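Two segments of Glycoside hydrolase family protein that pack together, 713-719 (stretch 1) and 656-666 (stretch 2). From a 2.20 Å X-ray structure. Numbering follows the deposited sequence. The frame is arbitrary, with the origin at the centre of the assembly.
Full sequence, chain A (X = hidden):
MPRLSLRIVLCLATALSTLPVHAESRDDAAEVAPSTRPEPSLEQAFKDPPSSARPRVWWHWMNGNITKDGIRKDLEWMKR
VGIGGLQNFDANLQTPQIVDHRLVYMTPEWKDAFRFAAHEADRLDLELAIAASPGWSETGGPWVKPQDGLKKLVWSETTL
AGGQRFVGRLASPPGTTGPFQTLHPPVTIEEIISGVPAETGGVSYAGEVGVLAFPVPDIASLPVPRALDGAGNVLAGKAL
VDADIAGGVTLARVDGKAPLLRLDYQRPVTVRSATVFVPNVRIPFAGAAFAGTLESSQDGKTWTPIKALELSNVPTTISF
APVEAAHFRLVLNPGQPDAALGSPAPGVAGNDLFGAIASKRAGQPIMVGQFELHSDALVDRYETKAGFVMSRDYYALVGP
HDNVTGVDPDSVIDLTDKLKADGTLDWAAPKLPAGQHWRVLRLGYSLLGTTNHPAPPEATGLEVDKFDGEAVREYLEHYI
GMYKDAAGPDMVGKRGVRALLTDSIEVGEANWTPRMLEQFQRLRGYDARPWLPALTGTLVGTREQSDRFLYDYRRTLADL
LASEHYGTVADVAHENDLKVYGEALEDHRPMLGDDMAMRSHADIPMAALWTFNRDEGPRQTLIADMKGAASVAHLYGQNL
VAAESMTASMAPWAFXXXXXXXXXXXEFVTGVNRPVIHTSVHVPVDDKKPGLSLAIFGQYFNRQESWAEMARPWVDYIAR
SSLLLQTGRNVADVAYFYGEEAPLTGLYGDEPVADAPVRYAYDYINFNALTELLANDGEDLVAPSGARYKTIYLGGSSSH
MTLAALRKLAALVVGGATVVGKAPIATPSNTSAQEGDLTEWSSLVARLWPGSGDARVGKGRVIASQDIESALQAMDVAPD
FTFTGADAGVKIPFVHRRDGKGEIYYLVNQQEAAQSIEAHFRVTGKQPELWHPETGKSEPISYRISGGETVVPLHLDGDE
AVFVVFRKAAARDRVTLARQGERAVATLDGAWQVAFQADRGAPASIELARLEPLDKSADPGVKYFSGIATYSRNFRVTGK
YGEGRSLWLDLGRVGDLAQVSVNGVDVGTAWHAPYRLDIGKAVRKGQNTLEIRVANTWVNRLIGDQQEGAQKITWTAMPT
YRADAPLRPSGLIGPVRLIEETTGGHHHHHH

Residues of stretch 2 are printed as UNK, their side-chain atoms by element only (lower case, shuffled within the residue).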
ATOM      1  N   PRO A 713      22.834  10.776  13.385  1.00 29.56           N
ATOM      2  CA  PRO A 713      22.348  12.028  12.776  1.00 30.00           C
ATOM      3  C   PRO A 713      21.261  11.800  11.745  1.00 28.03           C
ATOM      4  O   PRO A 713      20.314  12.583  11.685  1.00 29.09           O
ATOM      5  CB  PRO A 713      23.612  12.638  12.144  1.00 26.00           C
ATOM      6  CG  PRO A 713      24.742  12.064  12.956  1.00 27.32           C
ATOM      7  CD  PRO A 713      24.288  10.631  13.222  1.00 23.21           C
ATOM      8  N   TRP A 714      21.365  10.732  10.949  1.00 26.09           N
ATOM      9  CA  TRP A 714      20.310  10.377   9.997  1.00 26.56           C
ATOM     10  C   TRP A 714      19.003  10.066  10.720  1.00 29.16           C
ATOM     11  O   TRP A 714      17.945  10.588  10.365  1.00 30.70           O
ATOM     12  CB  TRP A 714      20.792   9.187   9.145  1.00 29.03           C
ATOM     13  CG  TRP A 714      19.763   8.415   8.307  1.00 32.78           C
ATOM     14  CD1 TRP A 714      19.503   7.069   8.377  1.00 29.44           C
ATOM     15  CD2 TRP A 714      18.888   8.933   7.279  1.00 34.74           C
ATOM     16  NE1 TRP A 714      18.536   6.721   7.461  1.00 28.58           N
ATOM     17  CE2 TRP A 714      18.150   7.839   6.768  1.00 28.89           C
ATOM     18  CE3 TRP A 714      18.668  10.203   6.736  1.00 31.01           C
ATOM     19  CZ2 TRP A 714      17.193   7.982   5.759  1.00 27.41           C
ATOM     20  CZ3 TRP A 714      17.709  10.344   5.719  1.00 24.35           C
ATOM     21  CH2 TRP A 714      16.990   9.243   5.252  1.00 33.66           C
ATOM     22  N   VAL A 715      19.056   9.240  11.767  1.00 23.92           N
ATOM     23  CA  VAL A 715      17.838   8.925  12.509  1.00 24.07           C
ATOM     24  C   VAL A 715      17.294  10.181  13.189  1.00 24.30           C
ATOM     25  O   VAL A 715      16.075  10.382  13.265  1.00 30.03           O
ATOM     26  CB  VAL A 715      18.107   7.783  13.507  1.00 21.88           C
ATOM     27  CG1 VAL A 715      16.857   7.459  14.322  1.00 18.67           C
ATOM     28  CG2 VAL A 715      18.597   6.523  12.755  1.00 19.80           C
ATOM     29  N   ASP A 716      18.189  11.059  13.672  1.00 28.40           N
ATOM     30  CA  ASP A 716      17.741  12.316  14.270  1.00 29.78           C
ATOM     31  C   ASP A 716      17.010  13.175  13.246  1.00 33.81           C
ATOM     32  O   ASP A 716      16.044  13.870  13.570  1.00 26.60           O
ATOM     33  CB  ASP A 716      18.934  13.096  14.826  1.00 33.18           C
ATOM     34  CG  ASP A 716      19.401  12.601  16.187  1.00 35.65           C
ATOM     35  OD1 ASP A 716      18.624  11.967  16.919  1.00 42.90           O
ATOM     36  OD2 ASP A 716      20.553  12.909  16.539  1.00 50.62           O
ATOM     37  N   TYR A 717      17.484  13.165  12.005  1.00 29.81           N
ATOM     38  CA  TYR A 717      16.804  13.899  10.945  1.00 28.26           C
ATOM     39  C   TYR A 717      15.392  13.379  10.758  1.00 27.23           C
ATOM     40  O   TYR A 717      14.437  14.164  10.629  1.00 25.32           O
ATOM     41  CB  TYR A 717      17.617  13.774   9.657  1.00 25.30           C
ATOM     42  CG  TYR A 717      16.923  14.277   8.419  1.00 29.39           C
ATOM     43  CD1 TYR A 717      16.077  13.446   7.674  1.00 21.74           C
ATOM     44  CD2 TYR A 717      17.110  15.582   7.990  1.00 24.53           C
ATOM     45  CE1 TYR A 717      15.460  13.915   6.525  1.00 23.91           C
ATOM     46  CE2 TYR A 717      16.504  16.051   6.852  1.00 25.75           C
ATOM     47  CZ  TYR A 717      15.679  15.222   6.131  1.00 25.46           C
ATOM     48  OH  TYR A 717      15.103  15.712   4.998  1.00 25.36           O
ATOM     49  N   ILE A 718      15.238  12.054  10.766  1.00 27.40           N
ATOM     50  CA  ILE A 718      13.911  11.458  10.645  1.00 26.22           C
ATOM     51  C   ILE A 718      13.073  11.752  11.880  1.00 27.30           C
ATOM     52  O   ILE A 718      11.884  12.084  11.772  1.00 25.70           O
ATOM     53  CB  ILE A 718      14.044   9.950  10.403  1.00 24.48           C
ATOM     54  CG1 ILE A 718      14.769   9.694   9.068  1.00 25.51           C
ATOM     55  CG2 ILE A 718      12.655   9.273  10.468  1.00 18.41           C
ATOM     56  CD1 ILE A 718      15.244   8.222   8.881  1.00 27.64           C
ATOM     57  N   ALA A 719      13.676  11.651  13.068  1.00 20.97           N
ATOM     58  CA  ALA A 719      12.932  11.910  14.299  1.00 20.36           C
ATOM     59  C   ALA A 719      12.515  13.373  14.407  1.00 26.39           C
ATOM     60  O   ALA A 719      11.422  13.673  14.896  1.00 27.36           O
ATOM     61  CB  ALA A 719      13.771  11.516  15.513  1.00 20.20           C
ATOM     62  N   UNK A 656      23.592   4.873   1.477  1.00 34.30           N
ATOM     63  CA  UNK A 656      23.968   5.697   2.605  1.00 35.72           C
ATOM     64  C   UNK A 656      22.873   6.743   2.747  1.00 32.14           C
ATOM     65  O   UNK A 656      22.051   6.896   1.837  1.00 27.41           O
ATOM     66  c   UNK A 656      25.337   6.354   2.383  1.00 24.75           C
ATOM     67  N   UNK A 657      22.803   7.462   3.871  1.00 31.50           N
ATOM     68  CA  UNK A 657      21.703   8.430   4.043  1.00 32.99           C
ATOM     69  C   UNK A 657      21.594   9.420   2.896  1.00 33.53           C
ATOM     70  O   UNK A 657      20.483   9.850   2.557  1.00 32.60           O
ATOM     71  c   UNK A 657      22.826   8.060   6.115  1.00 35.28           C
ATOM     72  c   UNK A 657      23.658   7.384   5.072  1.00 28.74           C
ATOM     73  c   UNK A 657      22.058   9.113   5.367  1.00 32.60           C
ATOM     74  N   UNK A 658      22.697   9.725   2.246  1.00 31.02           N
ATOM     75  CA  UNK A 658      22.677  10.642   1.127  1.00 34.65           C
ATOM     76  C   UNK A 658      21.765  10.104   0.028  1.00 29.44           C
ATOM     77  O   UNK A 658      21.144  10.848  -0.650  1.00 31.37           O
ATOM     78  c   UNK A 658      24.605  10.179  -0.525  1.00 39.95           C
ATOM     79  n   UNK A 658      27.850  11.852  -1.666  1.00 52.44           N
ATOM     80  c   UNK A 658      26.600  11.707  -0.894  1.00 56.28           C
ATOM     81  c   UNK A 658      26.109  10.277  -0.696  1.00 48.53           C
ATOM     82  c   UNK A 658      24.090  10.993   0.630  1.00 33.28           C
ATOM     83  N   UNK A 659      21.696   8.802  -0.120  1.00 30.31           N
ATOM     84  CA  UNK A 659      20.835   8.193  -1.124  1.00 33.65           C
ATOM     85  C   UNK A 659      19.397   8.048  -0.664  1.00 35.04           C
ATOM     86  O   UNK A 659      18.512   7.824  -1.496  1.00 36.24           O
ATOM     87  o   UNK A 659      23.635   6.278  -1.224  1.00 36.98           O
ATOM     88  c   UNK A 659      21.344   6.805  -1.491  1.00 31.47           C
ATOM     89  o   UNK A 659      23.019   7.396  -3.021  1.00 39.48           O
ATOM     90  c   UNK A 659      22.778   6.826  -1.944  1.00 36.60           C
ATOM     91  N   UNK A 660      19.147   8.120   0.638  1.00 32.88           N
ATOM     92  CA  UNK A 660      17.821   7.830   1.144  1.00 34.38           C
ATOM     93  C   UNK A 660      16.989   9.070   1.394  1.00 35.87           C
ATOM     94  O   UNK A 660      15.774   8.954   1.533  1.00 32.70           O
ATOM     95  c   UNK A 660      18.875   5.043   3.662  1.00 29.96           C
ATOM     96  c   UNK A 660      18.704   5.716   2.295  1.00 35.84           C
ATOM     97  c   UNK A 660      17.926   7.023   2.439  1.00 34.27           C
ATOM     98  c   UNK A 660      17.982   4.789   1.322  1.00 35.90           C
ATOM     99  N   UNK A 661      17.605  10.244   1.458  1.00 29.39           N
ATOM    100  CA  UNK A 661      16.902  11.428   1.943  1.00 34.30           C
ATOM    101  C   UNK A 661      15.655  11.718   1.113  1.00 35.39           C
ATOM    102  O   UNK A 661      14.572  11.960   1.662  1.00 31.78           O
ATOM    103  n   UNK A 661      16.292  16.726   2.363  1.00 29.36           N
ATOM    104  c   UNK A 661      17.697  16.374   2.789  1.00 34.79           C
ATOM    105  c   UNK A 661      18.200  15.057   2.220  1.00 31.55           C
ATOM    106  c   UNK A 661      17.288  13.879   2.567  1.00 28.11           C
ATOM    107  c   UNK A 661      17.841  12.634   1.928  1.00 21.93           C
ATOM    108  N   UNK A 662      15.792  11.700  -0.218  1.00 31.99           N
ATOM    109  CA  UNK A 662      14.665  11.988  -1.099  1.00 30.18           C
ATOM    110  C   UNK A 662      13.505  11.012  -0.895  1.00 31.70           C
ATOM    111  O   UNK A 662      12.349  11.378  -1.141  1.00 31.97           O
ATOM    112  n   UNK A 662      14.850   8.717  -6.815  1.00 56.20           N
ATOM    113  n   UNK A 662      15.630  10.225  -5.294  1.00 51.51           N
ATOM    114  n   UNK A 662      16.891   8.364  -5.819  1.00 38.34           N
ATOM    115  c   UNK A 662      15.121  11.952  -2.560  1.00 30.18           C
ATOM    116  c   UNK A 662      16.543  10.760  -4.307  1.00 39.67           C
ATOM    117  c   UNK A 662      15.797   9.096  -5.967  1.00 47.31           C
ATOM    118  c   UNK A 662      15.854  10.676  -2.934  1.00 36.64           C
ATOM    119  N   UNK A 663      13.779   9.767  -0.460  1.00 29.20           N
ATOM    120  CA  UNK A 663      12.676   8.822  -0.241  1.00 26.96           C
ATOM    121  C   UNK A 663      11.873   9.210   1.003  1.00 27.37           C
ATOM    122  O   UNK A 663      10.650   9.356   0.939  1.00 32.37           O
ATOM    123  c   UNK A 663      14.313   6.830  -3.702  1.00 28.09           C
ATOM    124  c   UNK A 663      15.522   6.154  -3.529  1.00 31.23           C
ATOM    125  c   UNK A 663      13.564   7.207  -2.596  1.00 26.92           C
ATOM    126  c   UNK A 663      14.006   6.934  -1.312  1.00 27.19           C
ATOM    127  c   UNK A 663      15.206   6.254  -1.143  1.00 28.93           C
ATOM    128  c   UNK A 663      13.198   7.379  -0.131  1.00 22.91           C
ATOM    129  c   UNK A 663      15.965   5.862  -2.247  1.00 33.09           C
ATOM    130  N   UNK A 664      12.562   9.449   2.130  1.00 27.62           N
ATOM    131  CA  UNK A 664      11.893   9.781   3.389  1.00 31.97           C
ATOM    132  C   UNK A 664      11.224  11.140   3.303  1.00 31.32           C
ATOM    133  O   UNK A 664      10.198  11.374   3.945  1.00 28.22           O
ATOM    134  c   UNK A 664      12.892   9.719   4.564  1.00 28.52           C
ATOM    135  c   UNK A 664      13.694  11.019   4.733  1.00 27.37           C
ATOM    136  c   UNK A 664      12.171   9.310   5.849  1.00 34.57           C
ATOM    137  c   UNK A 664      11.831   7.812   5.880  1.00 31.73           C
ATOM    138  N   UNK A 665      11.814  12.071   2.543  1.00 25.78           N
ATOM    139  CA  UNK A 665      11.177  13.366   2.322  1.00 28.16           C
ATOM    140  C   UNK A 665       9.885  13.198   1.533  1.00 28.43           C
ATOM    141  O   UNK A 665       8.892  13.882   1.799  1.00 25.73           O
ATOM    142  c   UNK A 665      12.153  14.323   1.616  1.00 24.67           C
ATOM    143  o   UNK A 665      13.347  14.422   3.718  1.00 28.51           O
ATOM    144  o   UNK A 665      14.310  15.325   1.985  1.00 27.34           O
ATOM    145  c   UNK A 665      13.350  14.713   2.500  1.00 30.44           C
ATOM    146  N   UNK A 666       9.857  12.263   0.585  1.00 31.10           N
ATOM    147  CA  UNK A 666       8.625  12.006  -0.144  1.00 25.83           C
ATOM    148  C   UNK A 666       7.558  11.411   0.777  1.00 27.79           C
ATOM    149  O   UNK A 666       6.387  11.792   0.705  1.00 24.96           O
ATOM    150  c   UNK A 666       7.975   9.590  -3.146  1.00 28.42           C
ATOM    151  c   UNK A 666       7.648  10.640  -2.079  1.00 32.91           C
ATOM    152  c   UNK A 666       6.918  11.865  -2.716  1.00 30.22           C
ATOM    153  c   UNK A 666       8.914  11.090  -1.337  1.00 27.37           C
TER

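Position 656 carries a single side-chain carbon, which points away from stretch 1 and touches nothing there. It is Ala 656. Position 657 has three carbons that close a ring onto its own backbone N. Its CB lies 3.7 Å from CD2 of Trp 714, and the ring sits over one face of the indole. It is Pro 657. Position 658, four carbons in a row ending in nitrogen, points away and makes no contact. It is Lys 658.

Position 659 has two carbons, the second carrying two oxygens. It touches nothing on stretch 1. One oxygen accepts a hydrogen bond from the backbone N of Ala 656. This is Asp 659; the accepting atom is OD2, 3.0 Å from N of Ala 656. Position 660 has four carbons forked at the second. Its CB is 3.5 Å from CZ2 of Trp 714. The fork makes it Leu 660.

Position 661 again has four carbons in a row and a terminal nitrogen. Its CA is 4.0 Å from CH2 of Trp 714, and the nitrogen donates a hydrogen bond of 3.1 Å to OH of Tyr 717. It is Lys 661, and that nitrogen is NZ. Position 662 has three carbons, a nitrogen, and a carbon carrying two more nitrogens. It points away from stretch 1. This guanidinium group identifies Arg 662. Position 663 has one carbon and a ring of six carbons with no oxygen, out of contact with stretch 1. It is Phe 663.

Position 664 has four carbons forked at the first, one arm two carbons long. It touches Trp 714, Tyr 717 and Ile 718. It is Ile 664. Its CG2 lies 3.8 Å from CH2 of Trp 714 and 3.8 Å from CE1 of Tyr 717. Position 665 has two carbons, the second bearing two oxygens. One oxygen accepts a hydrogen bond from OH of Tyr 717. It is Asp 665; the accepting atom is OD1, 2.5 Å from OH of Tyr 717. Position 666, four carbons forked at the second, lies out of reach. It is Leu 666.

The two helices run nearly parallel, 10° apart, with axes 11.4 Å apart at closest approach. Trp 714 spans from Pro 657 to Ile 664. Ile 718 adds a looser contact, its CG1 4.2 Å from CG1 of Ile 664. Beside this apolar packing, NZ of Lys 661 forms a very short 2.5 Å salt bridge with OD2 of Asp 665. Both residues also bond to the Tyr 717 hydroxyl, which ties the charged pair to stretch 1.

Stretch 2 (656-666) APKDLKRFIDL
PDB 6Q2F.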